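Local atomic coordinates of protein TASOR (Homo sapiens, PDB entry 6TL1), a protein that acts, through a chain that includes this pseudo-PARP domain, in the HUSH complex, which maintains silencing at H3K9me3-rich loci by promoting recruitment of SETDB1 and MORC2. Residues L26-S30 with I168-L172; L121-M126 with F207-D211. One frame throughout, in Å; residues are numbered along the deposited sequence.

Contact 1: L26-S30 with I168-L172; sequences LEPTS and ITSLL
Leu-26 and Glu-27 meet Leu-171 and the backbone before it in a surface contact between two loops of the pseudo-PARP domain. The 26-30 loop joins helix 12-22 to strand 34-42. The 168-172 loop leads from strand 159-162 to helix 176-179. Leu-26 has the most surface covered here. Its CG lies anti to the backbone N (chi1 172°), which carries both methyls to the 168-172 loop. Leu-26 CD1 lies 3.5 Å from Ile-168 O. Leu-26 CD2 packs on the peptide between Ser-170 and Leu-171, 3.6 Å from Ser-170 C. Leu-26 CD2 also touches two aliphatic groups, CG2 of Ile-168 and CD2 of Leu-171, the latter at 4.0 Å. Glu-27 reaches across with an extended chain, and its OE2 accepts a hydrogen bond from Leu-171 N at 3.0 Å. The N-H points almost straight at the oxygen, at 175°. It comes from the anti side of the carboxylate, 30° out of its plane. The carboxylate also lies against the Leu-171 side chain, with Glu-27 OE2 3.6 Å from Leu-171 CG. Leu-171 CD1 reaches on to Ser-30 OG, a hydroxyl hydrogen-bonded to Asp-114. Asp-114 also accepts from the backbone N of Leu-26 and Glu-27, so it holds the 26-30 loop from outside the pair. Within the other loop, Ser-170 OG accepts from Leu-172 N at 3.1 Å, forming an ST turn. A water modelled between the loops lies 2.8 Å from Thr-169 O. Its 2.4 Å approach to Leu-26 O is unusually short, so that half of the bridge is doubtful. The loops are therefore held by one direct hydrogen bond and a small aliphatic patch, with a less certain water bridge. The Leu-171 N-H would probably stabilise the carboxylate charge of Glu-27.

Contact 2: L121-M126 with F207-D211; sequences LDTGAM and FTYKD
Tyr-209 loses the most surface in this contact, and Leu-121 packs on its ring. Leu-121 CB sits over one face in a CH-pi contact, 3.8 Å from the centroid of the Tyr-209 ring and 20° off the normal. Leu-121 CD1 lies 3.8 Å from Tyr-209 CD1. The Tyr-209 ring swings out to this position because its CG is anti to the backbone N (chi1 -180°). Asp-122 O meets the ring edge near its plane, 3.3 Å from Tyr-209 CD2. Phe-34, on strand 34-42, touches both Leu-121 and the Tyr-209 ring. The backbone of Tyr-209 is paired as well. Tyr-209 N donates to Ala-125 O at 2.8 Å, in the carbonyl plane. Gly-124 N lies 2.5 Å from Tyr-209 O, a very short hydrogen bond with a bent angle of 136°, whose exact length is doubtful. Gly-124 and Ala-125 together face Tyr-209, which makes a G1 beta bulge. The bulge goes with a type II turn from Asp-122 to Ala-125, closed by Ala-125 N to Asp-122 O. It lies where strand 126-134 starts beside the end of strand 199-209, in the five-stranded antiparallel sheet. Next along, Met-126 and Thr-208 form a non-hydrogen-bonded pair. Their side chains run side by side on one face of the sheet, with Met-126 CE 4.1 Å from Thr-208 CG2. Thr-208 OG1 is hydrogen-bonded to Arg-37. Thr-123, with as much surface covered as Leu-121, lays its CG2 3.9 Å from Lys-210 CA. Thr-123 OG1 is modelled too close to Asp-211, so the bond there is doubtful.

Both contacts lie at the surface, on the same side of the chain's centre. Their centres are about 16 Å apart, and their nearest atoms are about 6 Å apart without touching. Contact 1 joins two loops that have no strand pairing, mainly through side chains on backbone. Contact 2 extends the antiparallel pairing of two neighbouring sheet strands, so backbone hydrogen bonds carry more of it, and it buries more surface. Between the paired segments, aromatic rings take part in contact 2 and not in contact 1, which is aliphatic, with a carboxylate and a water. Strand 34-42 relates the two: the 26-30 loop leads into it, and its Phe-34 packs against contact 2.

Contact 1: L26-S30 with I168-L172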
loop_
_atom_site.group_PDB
_atom_site.type_symbol
_atom_site.label_atom_id
_atom_site.label_comp_id
_atom_site.label_asym_id
_atom_site.label_seq_id
_atom_site.Cartn_x
_atom_site.Cartn_y
_atom_site.Cartn_z
ATOM N N LEU A 26 -5.158 -5.216 11.173
ATOM C CA LEU A 26 -6.596 -5.400 11.294
ATOM C C LEU A 26 -6.925 -6.038 12.634
ATOM O O LEU A 26 -7.921 -5.688 13.279
ATOM C CB LEU A 26 -7.125 -6.262 10.154
ATOM C CG LEU A 26 -8.591 -6.642 10.345
ATOM C CD1 LEU A 26 -9.476 -5.407 10.212
ATOM C CD2 LEU A 26 -9.012 -7.731 9.361
ATOM N N GLU A 27 -6.084 -6.960 13.085
ATOM C CA GLU A 27 -6.198 -7.516 14.431
ATOM C C GLU A 27 -4.950 -7.102 15.201
ATOM O O GLU A 27 -3.879 -7.711 15.018
ATOM C CB GLU A 27 -6.328 -9.034 14.373
ATOM C CG GLU A 27 -7.583 -9.510 13.664
ATOM C CD GLU A 27 -7.734 -11.023 13.695
ATOM O OE1 GLU A 27 -7.009 -11.676 14.482
ATOM O OE2 GLU A 27 -8.565 -11.554 12.930
ATOM N N PRO A 28 -5.040 -6.124 16.107
ATOM C CA PRO A 28 -3.820 -5.648 16.791
ATOM C C PRO A 28 -3.043 -6.734 17.529
ATOM O O PRO A 28 -1.840 -6.549 17.751
ATOM C CB PRO A 28 -4.356 -4.572 17.743
ATOM C CG PRO A 28 -5.564 -4.045 17.020
ATOM C CD PRO A 28 -6.204 -5.277 16.421
ATOM N N THR A 29 -3.678 -7.860 17.893
ATOM C CA THR A 29 -2.969 -8.988 18.494
ATOM C C THR A 29 -2.058 -9.723 17.519
ATOM O O THR A 29 -1.347 -10.643 17.947
ATOM C CB THR A 29 -3.952 -9.978 19.129
ATOM O OG1 THR A 29 -4.970 -10.338 18.183
ATOM C CG2 THR A 29 -4.575 -9.363 20.368
ATOM N N SER A 30 -2.067 -9.361 16.229
ATOM C CA SER A 30 -1.076 -9.885 15.300
ATOM C C SER A 30 0.338 -9.512 15.730
ATOM O O SER A 30 1.305 -9.983 15.121
ATOM C CB SER A 30 -1.316 -9.343 13.879
ATOM O OG SER A 30 -2.515 -9.854 13.300
ATOM N N ILE A 168 -15.252 -5.266 7.701
ATOM C CA ILE A 168 -14.269 -6.333 7.857
ATOM C C ILE A 168 -13.576 -6.184 9.213
ATOM O O ILE A 168 -12.920 -5.170 9.485
ATOM C CB ILE A 168 -13.256 -6.307 6.705
ATOM C CG1 ILE A 168 -13.921 -6.770 5.402
ATOM C CG2 ILE A 168 -12.095 -7.232 6.993
ATOM C CD1 ILE A 168 -14.657 -8.100 5.521
ATOM N N THR A 169 -13.708 -7.198 10.077
ATOM C CA THR A 169 -13.028 -7.174 11.368
ATOM C C THR A 169 -12.115 -8.368 11.597
ATOM O O THR A 169 -11.345 -8.357 12.566
ATOM C CB THR A 169 -14.029 -7.089 12.537
ATOM O OG1 THR A 169 -14.838 -8.271 12.590
ATOM C CG2 THR A 169 -14.913 -5.861 12.401
ATOM N N SER A 170 -12.199 -9.403 10.763
ATOM C CA SER A 170 -11.457 -10.638 10.954
ATOM C C SER A 170 -10.576 -10.926 9.748
ATOM O O SER A 170 -11.014 -10.790 8.600
ATOM C CB SER A 170 -12.423 -11.811 11.204
ATOM O OG SER A 170 -11.743 -13.053 11.196
ATOM N N LEU A 171 -9.347 -11.378 10.020
ATOM C CA LEU A 171 -8.446 -11.835 8.967
ATOM C C LEU A 171 -9.016 -13.005 8.169
ATOM O O LEU A 171 -8.529 -13.275 7.064
ATOM C CB LEU A 171 -7.104 -12.246 9.582
ATOM C CG LEU A 171 -6.284 -11.120 10.221
ATOM C CD1 LEU A 171 -5.068 -11.680 10.956
ATOM C CD2 LEU A 171 -5.848 -10.113 9.151
ATOM N N LEU A 172 -10.027 -13.699 8.693
ATOM C CA LEU A 172 -10.612 -14.873 8.049
ATOM C C LEU A 172 -11.966 -14.608 7.394
ATOM O O LEU A 172 -12.550 -15.530 6.824
ATOM C CB LEU A 172 -10.739 -16.032 9.051
ATOM C CG LEU A 172 -9.392 -16.448 9.633
ATOM C CD1 LEU A 172 -9.528 -17.369 10.842
ATOM C CD2 LEU A 172 -8.513 -17.061 8.549
HETATM O O HOH W 1 -10.022 -6.445 14.199
#

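Contact 2: L121-M126 with F207-D211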
loop_
_atom_site.group_PDB
_atom_site.type_symbol
_atom_site.label_atom_id
_atom_site.label_comp_id
_atom_site.label_asym_id
_atom_site.label_seq_id
_atom_site.Cartn_x
_atom_site.Cartn_y
_atom_site.Cartn_z
ATOM N N LEU A 121 -1.238 -16.864 6.315
ATOM C CA LEU A 121 0.168 -17.239 6.259
ATOM C C LEU A 121 0.402 -18.542 7.014
ATOM O O LEU A 121 -0.253 -18.830 8.021
ATOM C CB LEU A 121 1.045 -16.140 6.859
ATOM C CG LEU A 121 0.992 -14.781 6.179
ATOM C CD1 LEU A 121 1.693 -13.727 7.015
ATOM C CD2 LEU A 121 1.630 -14.891 4.809
ATOM N N ASP A 122 1.344 -19.337 6.508
ATOM C CA ASP A 122 1.760 -20.569 7.163
ATOM C C ASP A 122 2.742 -20.268 8.292
ATOM O O ASP A 122 3.514 -19.309 8.225
ATOM C CB ASP A 122 2.409 -21.520 6.155
ATOM C CG ASP A 122 1.436 -22.006 5.089
ATOM O OD1 ASP A 122 0.210 -21.835 5.263
ATOM O OD2 ASP A 122 1.905 -22.558 4.070
ATOM N N THR A 123 2.719 -21.104 9.330
ATOM C CA THR A 123 3.664 -20.940 10.431
ATOM C C THR A 123 5.098 -21.097 9.943
ATOM O O THR A 123 5.408 -21.991 9.153
ATOM C CB THR A 123 3.412 -21.961 11.543
ATOM O OG1 THR A 123 2.020 -22.004 11.855
ATOM C CG2 THR A 123 4.199 -21.581 12.791
ATOM N N GLY A 124 5.976 -20.219 10.421
ATOM C CA GLY A 124 7.352 -20.233 9.978
ATOM C C GLY A 124 7.594 -19.533 8.661
ATOM O O GLY A 124 8.729 -19.556 8.171
ATOM N N ALA A 125 6.570 -18.923 8.072
ATOM C CA ALA A 125 6.743 -18.201 6.822
ATOM C C ALA A 125 7.681 -17.018 7.006
ATOM O O ALA A 125 7.720 -16.383 8.065
ATOM C CB ALA A 125 5.401 -17.697 6.304
ATOM N N MET A 126 8.426 -16.714 5.947
ATOM C CA MET A 126 9.310 -15.564 5.907
ATOM C C MET A 126 8.927 -14.696 4.716
ATOM O O MET A 126 8.562 -15.213 3.656
ATOM C CB MET A 126 10.766 -16.027 5.810
ATOM C CG MET A 126 11.745 -14.962 5.377
ATOM S SD MET A 126 13.474 -15.400 5.725
ATOM C CE MET A 126 13.366 -16.708 6.895
ATOM N N PHE A 207 10.067 -10.207 7.780
ATOM C CA PHE A 207 9.389 -10.792 8.926
ATOM C C PHE A 207 9.515 -12.308 8.912
ATOM O O PHE A 207 9.738 -12.934 7.875
ATOM C CB PHE A 207 7.892 -10.416 8.972
ATOM C CG PHE A 207 7.050 -11.062 7.887
ATOM C CD1 PHE A 207 6.574 -12.355 8.026
ATOM C CD2 PHE A 207 6.701 -10.353 6.752
ATOM C CE1 PHE A 207 5.801 -12.942 7.033
ATOM C CE2 PHE A 207 5.923 -10.927 5.764
ATOM C CZ PHE A 207 5.473 -12.225 5.904
ATOM N N THR A 208 9.334 -12.897 10.084
ATOM C CA THR A 208 8.969 -14.298 10.174
ATOM C C THR A 208 7.621 -14.368 10.871
ATOM O O THR A 208 7.274 -13.486 11.664
ATOM C CB THR A 208 10.009 -15.145 10.916
ATOM O OG1 THR A 208 10.284 -14.576 12.203
ATOM C CG2 THR A 208 11.292 -15.211 10.102
ATOM N N TYR A 209 6.837 -15.374 10.506
ATOM C CA TYR A 209 5.480 -15.544 11.003
ATOM C C TYR A 209 5.361 -16.863 11.771
ATOM O O TYR A 209 5.757 -17.918 11.263
ATOM C CB TYR A 209 4.476 -15.466 9.838
ATOM C CG TYR A 209 3.030 -15.620 10.251
ATOM C CD1 TYR A 209 2.298 -14.533 10.726
ATOM C CD2 TYR A 209 2.386 -16.839 10.139
ATOM C CE1 TYR A 209 0.968 -14.678 11.099
ATOM C CE2 TYR A 209 1.065 -16.986 10.509
ATOM C CZ TYR A 209 0.366 -15.903 10.989
ATOM O OH TYR A 209 -0.947 -16.055 11.355
ATOM N N LYS A 210 4.812 -16.780 12.990
ATOM C CA LYS A 210 4.453 -17.868 13.910
ATOM C C LYS A 210 2.981 -17.678 14.266
ATOM O O LYS A 210 2.628 -16.630 14.815
ATOM C CB LYS A 210 5.258 -17.783 15.238
ATOM C CG LYS A 210 6.758 -18.209 15.427
ATOM C CD LYS A 210 6.980 -19.764 15.313
ATOM C CE LYS A 210 8.425 -20.318 15.703
ATOM N NZ LYS A 210 9.571 -19.559 15.040
ATOM N N ASP A 211 2.109 -18.647 13.984
ATOM C CA ASP A 211 0.692 -18.407 14.349
ATOM C C ASP A 211 0.396 -18.561 15.855
ATOM O O ASP A 211 1.259 -18.921 16.658
ATOM C CB ASP A 211 -0.267 -19.322 13.579
ATOM C CG ASP A 211 0.121 -20.776 13.663
ATOM O OD1 ASP A 211 -0.760 -21.648 13.508
ATOM O OD2 ASP A 211 1.320 -21.041 13.879
#